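Local coordinates for protein alkaline serine protease AL20 (Nesterenkonia abyssinica, PDB 3CP7) that probably hydrolyses peptide bonds as a secreted, alkaline, thermostable serine protease with a trypsin-like fold, at residues S6-K11 and T111-A116; S24-A29 and P172-N177; S79-N84 and F88-A93. All coordinates share one frame; numbering follows the deposited sequence.

Contact 1 (S6-K11 and T111-A116)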
ATOM      1  N   SER A   6     -21.500  11.388 -17.290  1.00 12.39           N
ATOM      2  CA  SER A   6     -20.687  11.225 -16.080  1.00 11.83           C
ATOM      3  C   SER A   6     -19.380  10.519 -16.425  1.00 11.49           C
ATOM      4  O   SER A   6     -19.152   9.390 -15.979  1.00 11.38           O
ATOM      5  CB  SER A   6     -21.466  10.444 -15.011  1.00 12.01           C
ATOM      6  OG  SER A   6     -21.865   9.174 -15.497  1.00 12.76           O
ATOM      7  N   PRO A   7     -18.521  11.158 -17.242  1.00 10.37           N
ATOM      8  CA  PRO A   7     -17.341  10.491 -17.791  1.00 10.59           C
ATOM      9  C   PRO A   7     -16.240  10.174 -16.783  1.00  9.96           C
ATOM     10  O   PRO A   7     -15.311   9.448 -17.120  1.00 10.78           O
ATOM     11  CB  PRO A   7     -16.829  11.487 -18.839  1.00 11.07           C
ATOM     12  CG  PRO A   7     -17.308  12.806 -18.345  1.00 10.86           C
ATOM     13  CD  PRO A   7     -18.650  12.542 -17.748  1.00 10.69           C
ATOM     14  N   HIS A   8     -16.349  10.710 -15.569  1.00  9.51           N
ATOM     15  CA  HIS A   8     -15.454  10.303 -14.497  1.00  9.27           C
ATOM     16  C   HIS A   8     -15.691   8.848 -14.091  1.00  9.26           C
ATOM     17  O   HIS A   8     -14.777   8.207 -13.588  1.00  9.20           O
ATOM     18  CB  HIS A   8     -15.575  11.237 -13.289  1.00  9.20           C
ATOM     19  CG  HIS A   8     -16.985  11.544 -12.882  1.00  9.28           C
ATOM     20  ND1 HIS A   8     -17.654  10.824 -11.916  1.00  8.67           N
ATOM     21  CD2 HIS A   8     -17.849  12.503 -13.297  1.00  9.95           C
ATOM     22  CE1 HIS A   8     -18.867  11.328 -11.750  1.00 10.01           C
ATOM     23  NE2 HIS A   8     -19.007  12.355 -12.574  1.00 11.15           N
ATOM     24  N   ILE A   9     -16.903   8.337 -14.317  1.00  9.24           N
ATOM     25  CA  ILE A   9     -17.199   6.922 -14.029  1.00  8.94           C
ATOM     26  C   ILE A   9     -16.786   6.091 -15.246  1.00  9.33           C
ATOM     27  O   ILE A   9     -17.024   6.501 -16.387  1.00  9.07           O
ATOM     28  CB  ILE A   9     -18.699   6.679 -13.736  1.00  8.95           C
ATOM     29  CG1 ILE A   9     -19.256   7.733 -12.773  1.00  9.59           C
ATOM     30  CG2 ILE A   9     -18.878   5.273 -13.161  1.00  9.45           C
ATOM     31  CD1 ILE A   9     -20.752   7.610 -12.513  1.00  8.82           C
ATOM     32  N   GLY A  10     -16.193   4.925 -15.023  1.00  8.79           N
ATOM     33  CA  GLY A  10     -15.743   4.117 -16.149  1.00  9.09           C
ATOM     34  C   GLY A  10     -15.675   2.645 -15.837  1.00  8.58           C
ATOM     35  O   GLY A  10     -15.868   2.231 -14.685  1.00  8.48           O
ATOM     36  N   LYS A  11     -15.386   1.868 -16.880  1.00  9.02           N
ATOM     37  CA  LYS A  11     -15.320   0.414 -16.795  1.00  9.19           C
ATOM     38  C   LYS A  11     -13.856   0.012 -16.615  1.00  9.34           C
ATOM     39  O   LYS A  11     -12.958   0.703 -17.121  1.00  9.86           O
ATOM     40  CB  LYS A  11     -15.914  -0.206 -18.062  1.00  9.39           C
ATOM     41  CG  LYS A  11     -15.982  -1.727 -18.066  1.00  8.50           C
ATOM     42  CD  LYS A  11     -16.627  -2.207 -19.342  1.00  9.73           C
ATOM     43  CE  LYS A  11     -16.685  -3.717 -19.424  1.00  9.91           C
ATOM     44  NZ  LYS A  11     -17.744  -4.322 -18.580  1.00  9.74           N
ATOM     45  N   THR A 111     -12.775  16.817 -15.506  1.00 11.09           N
ATOM     46  CA  THR A 111     -13.503  16.818 -14.246  1.00 10.50           C
ATOM     47  C   THR A 111     -13.172  15.559 -13.452  1.00 10.00           C
ATOM     48  O   THR A 111     -12.496  14.647 -13.956  1.00 10.64           O
ATOM     49  CB  THR A 111     -15.027  16.957 -14.479  1.00 10.39           C
ATOM     50  OG1 THR A 111     -15.690  17.251 -13.241  1.00 10.44           O
ATOM     51  CG2 THR A 111     -15.631  15.700 -15.106  1.00 11.82           C
ATOM     52  N   ALA A 112     -13.617  15.559 -12.195  1.00  9.90           N
ATOM     53  CA  ALA A 112     -13.404  14.451 -11.271  1.00  9.57           C
ATOM     54  C   ALA A 112     -14.384  14.617 -10.134  1.00  9.78           C
ATOM     55  O   ALA A 112     -14.867  15.722  -9.864  1.00 11.14           O
ATOM     56  CB  ALA A 112     -11.988  14.487 -10.722  1.00  9.84           C
ATOM     57  N   SER A 113     -14.679  13.518  -9.447  1.00  9.17           N
ATOM     58  CA  SER A 113     -15.523  13.580  -8.261  1.00  9.02           C
ATOM     59  C   SER A 113     -14.745  14.040  -7.040  1.00  8.90           C
ATOM     60  O   SER A 113     -13.594  13.635  -6.854  1.00  9.06           O
ATOM     61  CB  SER A 113     -16.056  12.192  -7.946  1.00  9.37           C
ATOM     62  OG  SER A 113     -16.879  11.742  -8.990  1.00  8.99           O
ATOM     63  N   PRO A 114     -15.395  14.833  -6.167  1.00  9.33           N
ATOM     64  CA  PRO A 114     -14.810  15.024  -4.845  1.00  9.64           C
ATOM     65  C   PRO A 114     -14.917  13.696  -4.092  1.00  8.94           C
ATOM     66  O   PRO A 114     -15.709  12.826  -4.479  1.00  9.18           O
ATOM     67  CB  PRO A 114     -15.702  16.094  -4.186  1.00 10.48           C
ATOM     68  CG  PRO A 114     -16.804  16.400  -5.136  1.00 11.25           C
ATOM     69  CD  PRO A 114     -16.715  15.477  -6.314  1.00  9.79           C
ATOM     70  N   ILE A 115     -14.136  13.549  -3.035  1.00  8.89           N
ATOM     71  CA  ILE A 115     -14.170  12.328  -2.228  1.00  9.24           C
ATOM     72  C   ILE A 115     -14.217  12.753  -0.769  1.00  9.59           C
ATOM     73  O   ILE A 115     -13.568  13.724  -0.376  1.00 10.73           O
ATOM     74  CB  ILE A 115     -12.974  11.407  -2.580  1.00  8.97           C
ATOM     75  CG1 ILE A 115     -13.048  10.067  -1.834  1.00  8.95           C
ATOM     76  CG2 ILE A 115     -11.636  12.131  -2.354  1.00 11.30           C
ATOM     77  CD1 ILE A 115     -12.066   9.031  -2.369  1.00  8.91           C
ATOM     78  N   ALA A 116     -15.017  12.039   0.016  1.00  9.00           N
ATOM     79  CA  ALA A 116     -15.286  12.393   1.415  1.00  9.03           C
ATOM     80  C   ALA A 116     -15.038  11.203   2.334  1.00  8.51           C
ATOM     81  O   ALA A 116     -15.271  10.045   1.960  1.00  8.79           O
ATOM     82  CB  ALA A 116     -16.727  12.891   1.583  1.00  9.68           C
TER
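His8 and Ser113 meet through polar atoms, with His8 ND1 lying 3.2 Å from Ser113 OG. The hydroxyl stands oblique to the imidazole, neither squarely above it nor in its plane. Both groups also share a partner, Asn26: its OD1 is hydrogen-bonded to His8 ND1 and its ND2 to Ser113 OG. One carboxamide thus satisfies two buried polar groups arriving from different parts of the chain and fixes how they lie beside each other.

Apolar contacts are sparser. The methyl CG2 of Thr111 approaches the imidazole at CD2 (4.3 Å), also obliquely, while His8 CB rests 4.4 Å from Ala112 CA. His8 has the largest single share of the surface buried here, 66 of the 161 Å². Its CG lies between the backbone N and the carbonyl carbon (chi1 46°), a rotamer that turns the ring back over its own turn, where Ser6 C sits 4.0 Å above one face.

Backbone bonding sets the frame. Residues 6 to 9 form a type I beta turn, closed by Ile9 N to Ser6 O at 3.0 Å, and the turn delivers the chain into strand 9-16. His8 and Ser113 each make a backbone hydrogen bond to Ile27 of strand 19-27, so Ile27 links the two segments through its backbone.

The arrangement belongs to a two-barrel trypsin-like fold: the N-terminal turn entering the first barrel is secured beside the linker that leads to strand 124-129 of the second.

Contact 2 (S24-A29 and P172-N177)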
ATOM      1  N   SER A  24     -15.475  -1.777 -12.134  1.00  7.78           N
ATOM      2  CA  SER A  24     -15.820  -0.388 -12.406  1.00  7.87           C
ATOM      3  C   SER A  24     -14.905   0.480 -11.547  1.00  7.47           C
ATOM      4  O   SER A  24     -14.256  -0.011 -10.621  1.00  7.69           O
ATOM      5  CB  SER A  24     -17.287  -0.148 -12.053  1.00  8.15           C
ATOM      6  OG  SER A  24     -18.153  -1.007 -12.792  1.00  8.53           O
ATOM      7  N   ALA A  25     -14.851   1.773 -11.855  1.00  7.45           N
ATOM      8  CA  ALA A  25     -14.051   2.711 -11.074  1.00  7.85           C
ATOM      9  C   ALA A  25     -14.501   4.134 -11.355  1.00  8.03           C
ATOM     10  O   ALA A  25     -15.381   4.367 -12.186  1.00  8.01           O
ATOM     11  CB  ALA A  25     -12.568   2.550 -11.393  1.00  7.99           C
ATOM     12  N   ASN A  26     -13.870   5.091 -10.681  1.00  7.73           N
ATOM     13  CA  ASN A  26     -14.279   6.476 -10.795  1.00  8.31           C
ATOM     14  C   ASN A  26     -13.115   7.422 -10.579  1.00  8.09           C
ATOM     15  O   ASN A  26     -12.381   7.268  -9.619  1.00  7.97           O
ATOM     16  CB  ASN A  26     -15.384   6.763  -9.772  1.00  8.21           C
ATOM     17  CG  ASN A  26     -15.988   8.151  -9.931  1.00  8.50           C
ATOM     18  OD1 ASN A  26     -16.504   8.495 -10.998  1.00  8.94           O
ATOM     19  ND2 ASN A  26     -15.932   8.953  -8.865  1.00  8.53           N
ATOM     20  N   ILE A  27     -12.969   8.414 -11.462  1.00  7.90           N
ATOM     21  CA  ILE A  27     -11.935   9.436 -11.284  1.00  8.16           C
ATOM     22  C   ILE A  27     -12.285  10.328 -10.098  1.00  8.06           C
ATOM     23  O   ILE A  27     -13.344  10.967 -10.081  1.00  8.62           O
ATOM     24  CB  ILE A  27     -11.747  10.334 -12.537  1.00  7.88           C
ATOM     25  CG1 ILE A  27     -11.481   9.488 -13.784  1.00  8.80           C
ATOM     26  CG2 ILE A  27     -10.610  11.335 -12.301  1.00  9.59           C
ATOM     27  CD1 ILE A  27     -11.496  10.297 -15.094  1.00  9.41           C
ATOM     28  N   VAL A  28     -11.392  10.362  -9.113  1.00  8.18           N
ATOM     29  CA  VAL A  28     -11.546  11.237  -7.950  1.00  8.52           C
ATOM     30  C   VAL A  28     -10.490  12.335  -8.014  1.00  8.54           C
ATOM     31  O   VAL A  28      -9.379  12.112  -8.497  1.00  8.90           O
ATOM     32  CB  VAL A  28     -11.473  10.460  -6.606  1.00  8.23           C
ATOM     33  CG1 VAL A  28     -12.739   9.609  -6.441  1.00  9.71           C
ATOM     34  CG2 VAL A  28     -10.180   9.619  -6.490  1.00  9.47           C
ATOM     35  N   ALA A  29     -10.859  13.531  -7.559  1.00  9.63           N
ATOM     36  CA  ALA A  29      -9.939  14.676  -7.612  1.00 10.06           C
ATOM     37  C   ALA A  29      -8.641  14.317  -6.916  1.00 10.74           C
ATOM     38  O   ALA A  29      -8.669  13.791  -5.809  1.00 12.00           O
ATOM     39  CB  ALA A  29     -10.569  15.877  -6.960  1.00 11.40           C
ATOM     40  N   PRO A 172     -18.565   3.704  -8.002  1.00  7.68           N
ATOM     41  CA  PRO A 172     -18.657   4.683  -6.923  1.00  7.41           C
ATOM     42  C   PRO A 172     -20.014   4.733  -6.228  1.00  7.43           C
ATOM     43  O   PRO A 172     -21.058   4.550  -6.872  1.00  7.95           O
ATOM     44  CB  PRO A 172     -18.409   6.010  -7.641  1.00  7.54           C
ATOM     45  CG  PRO A 172     -18.939   5.764  -9.031  1.00  7.95           C
ATOM     46  CD  PRO A 172     -18.572   4.334  -9.337  1.00  7.83           C
ATOM     47  N   TRP A 173     -19.984   4.989  -4.921  1.00  7.62           N
ATOM     48  CA  TRP A 173     -21.169   5.442  -4.190  1.00  8.10           C
ATOM     49  C   TRP A 173     -21.025   6.938  -3.982  1.00  8.42           C
ATOM     50  O   TRP A 173     -20.061   7.393  -3.368  1.00  8.24           O
ATOM     51  CB  TRP A 173     -21.235   4.802  -2.813  1.00  8.12           C
ATOM     52  CG  TRP A 173     -21.602   3.357  -2.761  1.00  7.72           C
ATOM     53  CD1 TRP A 173     -21.425   2.403  -3.742  1.00  7.92           C
ATOM     54  CD2 TRP A 173     -22.158   2.675  -1.629  1.00  8.72           C
ATOM     55  NE1 TRP A 173     -21.888   1.179  -3.291  1.00  7.55           N
ATOM     56  CE2 TRP A 173     -22.319   1.319  -1.996  1.00  7.49           C
ATOM     57  CE3 TRP A 173     -22.543   3.087  -0.340  1.00  8.63           C
ATOM     58  CZ2 TRP A 173     -22.856   0.370  -1.119  1.00  8.51           C
ATOM     59  CZ3 TRP A 173     -23.066   2.141   0.532  1.00  8.72           C
ATOM     60  CH2 TRP A 173     -23.216   0.801   0.141  1.00  9.00           C
ATOM     61  N   PHE A 174     -21.990   7.700  -4.486  1.00  8.97           N
ATOM     62  CA  PHE A 174     -22.013   9.144  -4.266  1.00  9.21           C
ATOM     63  C   PHE A 174     -23.060   9.485  -3.225  1.00  9.22           C
ATOM     64  O   PHE A 174     -24.178   8.956  -3.258  1.00 10.10           O
ATOM     65  CB  PHE A 174     -22.341   9.887  -5.564  1.00  9.26           C
ATOM     66  CG  PHE A 174     -21.368   9.626  -6.672  1.00  9.22           C
ATOM     67  CD1 PHE A 174     -21.759   8.965  -7.827  1.00  8.32           C
ATOM     68  CD2 PHE A 174     -20.053  10.057  -6.555  1.00  9.53           C
ATOM     69  CE1 PHE A 174     -20.842   8.740  -8.855  1.00  8.93           C
ATOM     70  CE2 PHE A 174     -19.127   9.822  -7.576  1.00  9.61           C
ATOM     71  CZ  PHE A 174     -19.525   9.173  -8.727  1.00  9.23           C
ATOM     72  N   LEU A 175     -22.682  10.355  -2.295  1.00  9.72           N
ATOM     73  CA  LEU A 175     -23.654  10.924  -1.372  1.00 10.41           C
ATOM     74  C   LEU A 175     -24.730  11.673  -2.157  1.00 10.84           C
ATOM     75  O   LEU A 175     -24.417  12.446  -3.064  1.00 11.26           O
ATOM     76  CB  LEU A 175     -22.962  11.847  -0.370  1.00 10.79           C
ATOM     77  CG  LEU A 175     -22.116  11.077   0.646  1.00 10.83           C
ATOM     78  CD1 LEU A 175     -21.068  11.970   1.306  1.00 12.61           C
ATOM     79  CD2 LEU A 175     -23.004  10.419   1.687  1.00 12.74           C
ATOM     80  N   GLY A 176     -25.992  11.422  -1.816  1.00 11.54           N
ATOM     81  CA  GLY A 176     -27.107  12.150  -2.417  1.00 11.94           C
ATOM     82  C   GLY A 176     -27.628  11.556  -3.711  1.00 12.52           C
ATOM     83  O   GLY A 176     -27.395  10.379  -4.000  1.00 12.94           O
ATOM     84  N   ASN A 177     -28.348  12.361  -4.500  1.00 13.07           N
ATOM     85  CA  ASN A 177     -28.968  11.842  -5.719  1.00 13.97           C
ATOM     86  C   ASN A 177     -28.179  12.245  -6.953  1.00 13.31           C
ATOM     87  O   ASN A 177     -27.881  13.425  -7.169  1.00 13.94           O
ATOM     88  CB  ASN A 177     -30.467  12.225  -5.837  1.00 15.58           C
ATOM     89  CG  ASN A 177     -31.353  11.029  -6.316  1.00 18.96           C
ATOM     90  OD1 ASN A 177     -31.312  10.624  -7.477  1.00 24.06           O
ATOM     91  ND2 ASN A 177     -32.132  10.465  -5.400  1.00 21.10           N
TER
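Asn26 extends its carboxamide with CG anti to the backbone N (chi1 -173°), carrying it out from strand 24-27 toward Pro172 and Phe174. On the other strand, Phe174 has CG anti to the carbonyl carbon, which swings its ring back to meet the amide from the opposite direction.

The amide reaches the rim of the phenyl ring rather than a face. Asn26 ND2 is 3.6 Å from Phe174 CE2 and near the ring plane, and Asn26 OD1 lies in that plane, 3.8 Å from Phe174 CZ. The two flat groups are steeply turned, at 77°, so the amide stands nearly upright against the ring edge. Nearer the backbone, Asn26 CB packs on the pyrrolidine ring, 3.8 Å from Pro172 CG, with the two side chains crossing at about a right angle.

No hydrogen bond joins the segments; the polar ends of Asn26 are satisfied by OD1 to His8 ND1 and by ND2 to Ser113 OG and Gln183 OE1. These bonds hold the amide's rotation while CB lies on Pro172 and the amide atoms lie against the Phe174 edge. An alanine here would keep the CB contact with Pro172 but would probably leave His8 ND1 and Ser113 OG without this shared mate and open a gap at the Phe174 edge.

Strands 24-27 and 172-175 belong to different sheets; their short axes come within 7.9 Å at 48°. Strand 19-27 lies between 9-16 and 35-38 in the first barrel, strand 172-175 between 183-191 and 124-129 in the second sheet, and Ile9 packs against Asn26, Pro172 and Phe174 at the junction.

Contact 3 (S79-N84 and F88-A93)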
ATOM      1  N   SER A  79      -5.557  -1.285  -0.119  1.00  8.98           N
ATOM      2  CA  SER A  79      -5.522  -1.172   1.329  1.00  9.00           C
ATOM      3  C   SER A  79      -4.681  -2.320   1.886  1.00  9.05           C
ATOM      4  O   SER A  79      -4.595  -3.394   1.266  1.00  9.29           O
ATOM      5  CB  SER A  79      -6.925  -1.227   1.919  1.00  8.88           C
ATOM      6  OG  SER A  79      -7.394  -2.558   1.914  1.00  8.64           O
ATOM      7  N   ALA A  80      -4.053  -2.089   3.039  1.00  8.25           N
ATOM      8  CA  ALA A  80      -3.235  -3.115   3.674  1.00  9.16           C
ATOM      9  C   ALA A  80      -4.078  -4.280   4.128  1.00  9.42           C
ATOM     10  O   ALA A  80      -3.663  -5.428   3.998  1.00 10.04           O
ATOM     11  CB  ALA A  80      -2.498  -2.538   4.844  1.00  9.84           C
ATOM     12  N   GLU A  81      -5.249  -3.993   4.677  1.00  8.70           N
ATOM     13  CA  GLU A  81      -6.068  -5.063   5.246  1.00  8.32           C
ATOM     14  C   GLU A  81      -6.666  -5.940   4.151  1.00  8.46           C
ATOM     15  O   GLU A  81      -6.806  -7.154   4.337  1.00  8.33           O
ATOM     16  CB  GLU A  81      -7.173  -4.487   6.123  1.00  8.08           C
ATOM     17  CG  GLU A  81      -6.676  -3.626   7.285  1.00  8.79           C
ATOM     18  CD  GLU A  81      -6.507  -2.147   6.939  1.00  9.41           C
ATOM     19  OE1 GLU A  81      -6.398  -1.331   7.891  1.00 10.43           O
ATOM     20  OE2 GLU A  81      -6.481  -1.790   5.745  1.00  9.21           O
ATOM     21  N   TRP A  82      -7.024  -5.343   3.018  1.00  8.63           N
ATOM     22  CA  TRP A  82      -7.466  -6.155   1.887  1.00  9.31           C
ATOM     23  C   TRP A  82      -6.329  -7.050   1.370  1.00  9.71           C
ATOM     24  O   TRP A  82      -6.483  -8.270   1.251  1.00  9.80           O
ATOM     25  CB  TRP A  82      -8.061  -5.320   0.733  1.00  9.32           C
ATOM     26  CG  TRP A  82      -8.408  -6.251  -0.363  1.00  9.06           C
ATOM     27  CD1 TRP A  82      -7.679  -6.520  -1.496  1.00  9.88           C
ATOM     28  CD2 TRP A  82      -9.496  -7.166  -0.355  1.00  9.43           C
ATOM     29  NE1 TRP A  82      -8.283  -7.529  -2.214  1.00  8.93           N
ATOM     30  CE2 TRP A  82      -9.395  -7.952  -1.527  1.00  9.06           C
ATOM     31  CE3 TRP A  82     -10.567  -7.392   0.529  1.00 10.43           C
ATOM     32  CZ2 TRP A  82     -10.327  -8.949  -1.836  1.00 10.31           C
ATOM     33  CZ3 TRP A  82     -11.502  -8.377   0.216  1.00  9.81           C
ATOM     34  CH2 TRP A  82     -11.368  -9.144  -0.955  1.00 10.27           C
ATOM     35  N   ALA A  83      -5.186  -6.443   1.061  1.00 10.20           N
ATOM     36  CA  ALA A  83      -4.067  -7.199   0.474  1.00 11.29           C
ATOM     37  C   ALA A  83      -3.580  -8.334   1.354  1.00 11.45           C
ATOM     38  O   ALA A  83      -3.214  -9.399   0.848  1.00 11.89           O
ATOM     39  CB  ALA A  83      -2.903  -6.268   0.162  1.00 11.82           C
ATOM     40  N   ASN A  84      -3.555  -8.093   2.657  1.00 11.55           N
ATOM     41  CA  ASN A  84      -2.955  -9.026   3.581  1.00 12.17           C
ATOM     42  C   ASN A  84      -3.939 -10.077   4.089  1.00 12.65           C
ATOM     43  O   ASN A  84      -3.533 -11.194   4.411  1.00 12.84           O
ATOM     44  CB  ASN A  84      -2.272  -8.283   4.742  1.00 12.60           C
ATOM     45  CG  ASN A  84      -0.953  -7.612   4.326  1.00 13.47           C
ATOM     46  OD1 ASN A  84       0.110  -8.211   4.465  1.00 13.04           O
ATOM     47  ND2 ASN A  84      -1.016  -6.357   3.839  1.00 11.22           N
ATOM     48  N   PHE A  88     -12.978  -7.390   4.217  1.00  9.23           N
ATOM     49  CA  PHE A  88     -13.994  -6.612   3.504  1.00  9.03           C
ATOM     50  C   PHE A  88     -14.276  -5.239   4.119  1.00  9.06           C
ATOM     51  O   PHE A  88     -14.788  -4.349   3.422  1.00  8.82           O
ATOM     52  CB  PHE A  88     -15.293  -7.406   3.310  1.00 10.34           C
ATOM     53  CG  PHE A  88     -15.216  -8.413   2.195  1.00  9.96           C
ATOM     54  CD1 PHE A  88     -15.052  -9.767   2.467  1.00 12.62           C
ATOM     55  CD2 PHE A  88     -15.268  -7.995   0.867  1.00 10.99           C
ATOM     56  CE1 PHE A  88     -14.965 -10.694   1.418  1.00 12.74           C
ATOM     57  CE2 PHE A  88     -15.186  -8.916  -0.186  1.00 11.80           C
ATOM     58  CZ  PHE A  88     -15.040 -10.265   0.106  1.00 12.47           C
ATOM     59  N   GLU A  89     -13.922  -5.038   5.390  1.00  8.58           N
ATOM     60  CA  GLU A  89     -14.059  -3.683   5.940  1.00  9.05           C
ATOM     61  C   GLU A  89     -13.194  -2.675   5.189  1.00  8.30           C
ATOM     62  O   GLU A  89     -13.435  -1.470   5.271  1.00  8.28           O
ATOM     63  CB  GLU A  89     -13.736  -3.626   7.437  1.00  9.02           C
ATOM     64  CG  GLU A  89     -14.783  -4.295   8.317  1.00 10.28           C
ATOM     65  CD  GLU A  89     -14.623  -3.989   9.791  1.00 10.35           C
ATOM     66  OE1 GLU A  89     -13.497  -3.665  10.232  1.00 12.73           O
ATOM     67  OE2 GLU A  89     -15.650  -4.077  10.502  1.00 11.95           O
ATOM     68  N   HIS A  90     -12.188  -3.176   4.464  1.00  7.89           N
ATOM     69  CA  HIS A  90     -11.262  -2.303   3.740  1.00  7.95           C
ATOM     70  C   HIS A  90     -11.130  -2.695   2.282  1.00  7.92           C
ATOM     71  O   HIS A  90     -10.058  -2.567   1.695  1.00  7.28           O
ATOM     72  CB  HIS A  90      -9.903  -2.248   4.452  1.00  8.37           C
ATOM     73  CG  HIS A  90     -10.021  -1.771   5.864  1.00  8.78           C
ATOM     74  ND1 HIS A  90     -10.107  -0.434   6.187  1.00  9.04           N
ATOM     75  CD2 HIS A  90     -10.147  -2.450   7.027  1.00  8.91           C
ATOM     76  CE1 HIS A  90     -10.246  -0.310   7.495  1.00  9.60           C
ATOM     77  NE2 HIS A  90     -10.292  -1.516   8.026  1.00  9.68           N
ATOM     78  N   ASP A  91     -12.232  -3.129   1.673  1.00  7.42           N
ATOM     79  CA  ASP A  91     -12.200  -3.490   0.260  1.00  7.63           C
ATOM     80  C   ASP A  91     -12.335  -2.240  -0.605  1.00  7.93           C
ATOM     81  O   ASP A  91     -13.312  -2.081  -1.340  1.00  8.25           O
ATOM     82  CB  ASP A  91     -13.292  -4.504  -0.105  1.00  7.25           C
ATOM     83  CG  ASP A  91     -13.159  -5.021  -1.526  1.00  8.42           C
ATOM     84  OD1 ASP A  91     -14.147  -5.562  -2.071  1.00  7.59           O
ATOM     85  OD2 ASP A  91     -12.064  -4.892  -2.112  1.00  8.73           O
ATOM     86  N   TYR A  92     -11.358  -1.344  -0.483  1.00  7.68           N
ATOM     87  CA  TYR A  92     -11.253  -0.157  -1.326  1.00  7.55           C
ATOM     88  C   TYR A  92      -9.797  -0.033  -1.772  1.00  7.85           C
ATOM     89  O   TYR A  92      -8.883  -0.617  -1.169  1.00  8.08           O
ATOM     90  CB  TYR A  92     -11.711   1.116  -0.588  1.00  8.08           C
ATOM     91  CG  TYR A  92     -11.086   1.268   0.774  1.00  7.76           C
ATOM     92  CD1 TYR A  92     -11.816   0.973   1.933  1.00  7.69           C
ATOM     93  CD2 TYR A  92      -9.757   1.669   0.925  1.00  7.95           C
ATOM     94  CE1 TYR A  92     -11.238   1.082   3.193  1.00  8.93           C
ATOM     95  CE2 TYR A  92      -9.169   1.770   2.176  1.00  8.78           C
ATOM     96  CZ  TYR A  92      -9.913   1.472   3.316  1.00  7.62           C
ATOM     97  OH  TYR A  92      -9.334   1.563   4.562  1.00  8.66           O
ATOM     98  N   ALA A  93      -9.588   0.736  -2.834  1.00  7.54           N
ATOM     99  CA  ALA A  93      -8.266   0.871  -3.421  1.00  7.69           C
ATOM    100  C   ALA A  93      -8.274   2.005  -4.410  1.00  7.26           C
ATOM    101  O   ALA A  93      -9.324   2.534  -4.760  1.00  7.65           O
ATOM    102  CB  ALA A  93      -7.855  -0.425  -4.113  1.00  8.51           C
TER
HETATM  103  O   HOH W   1      -7.418  -2.873  -1.208  1.00 35.48           O
HETATM  104  O   HOH W   2      -6.697   0.810   5.103  1.00 10.07           O
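Trp82, with 90 Å² covered, packs against Phe88 and Asp91 at once. Its CG is anti to the backbone N (chi1 177°), which directs the indole away from helix 80-85 and alongside both partners. The edge of its six-membered ring meets the face of Phe88 in a T-shaped pair, with centroids 5.2 Å apart and planes at 62°. Over one indole face sits the Asp91 carboxylate, OD2 being 3.8 Å above the ring plane. The carboxylate's OD1 accepts from Ser188 OG and is hydrogen-bonded to His41 ND1, consistent with the aspartate of a Ser-His-Asp triad, so Trp82 forms a wall beside that probable catalytic group. Trp82 NE1 is hydrogen-bonded to His44 O.

His90, covered over 73 Å², is stacked by Glu81, whose carboxylate lies nearly parallel to the imidazole (11°), with CD 3.6 Å above its plane. The imidazole's rotation is further fixed by a 2.7 Å hydrogen bond between His90 ND1 and Tyr92 OH. Glu81 OE1 is hydrogen-bonded to Asn218 ND2 of the second subunit, while a water donates to OE2 and also binds Tyr92 OH.

Ser79 (61 Å²) makes the direct hydrogen bond across the contact: its OG donates to His90 O at 2.7 Å, tilted a little from the carbonyl plane. The same OG accepts from Trp82 N at 3.0 Å, acting as N-cap. A second water bridges Ser79 N and Tyr92 O.

Helix 80-85 thus docks on the loop leading into strand 93-97 of the first barrel. Tyr92 packs on helix 205-214, and Tyr213 of the second subunit contacts Ser79 and Glu81, placing the helix at the dimer interface.

Contacts 1 and 2 form one cluster, their centres 5 Å apart, joined by the hydrogen bond of His8 ND1 to Asn26 OD1 at 2.8 Å and by Ser113 OG packing 3.3 Å from Phe174 CE2. Their segments alternate along the chain, so the two contacts interlock where the two sheets meet. Contact 3 is nested within the loops closed by both, yet stands apart: its centre is about 21 Å from that of contact 1 and about 18 Å from that of contact 2, with nearest atoms about 7 Å away in each case. It holds Asp91 of the probable triad with His41 and Ser169; Ser169 is also backbone-bonded to Ser24 of segment 24-29.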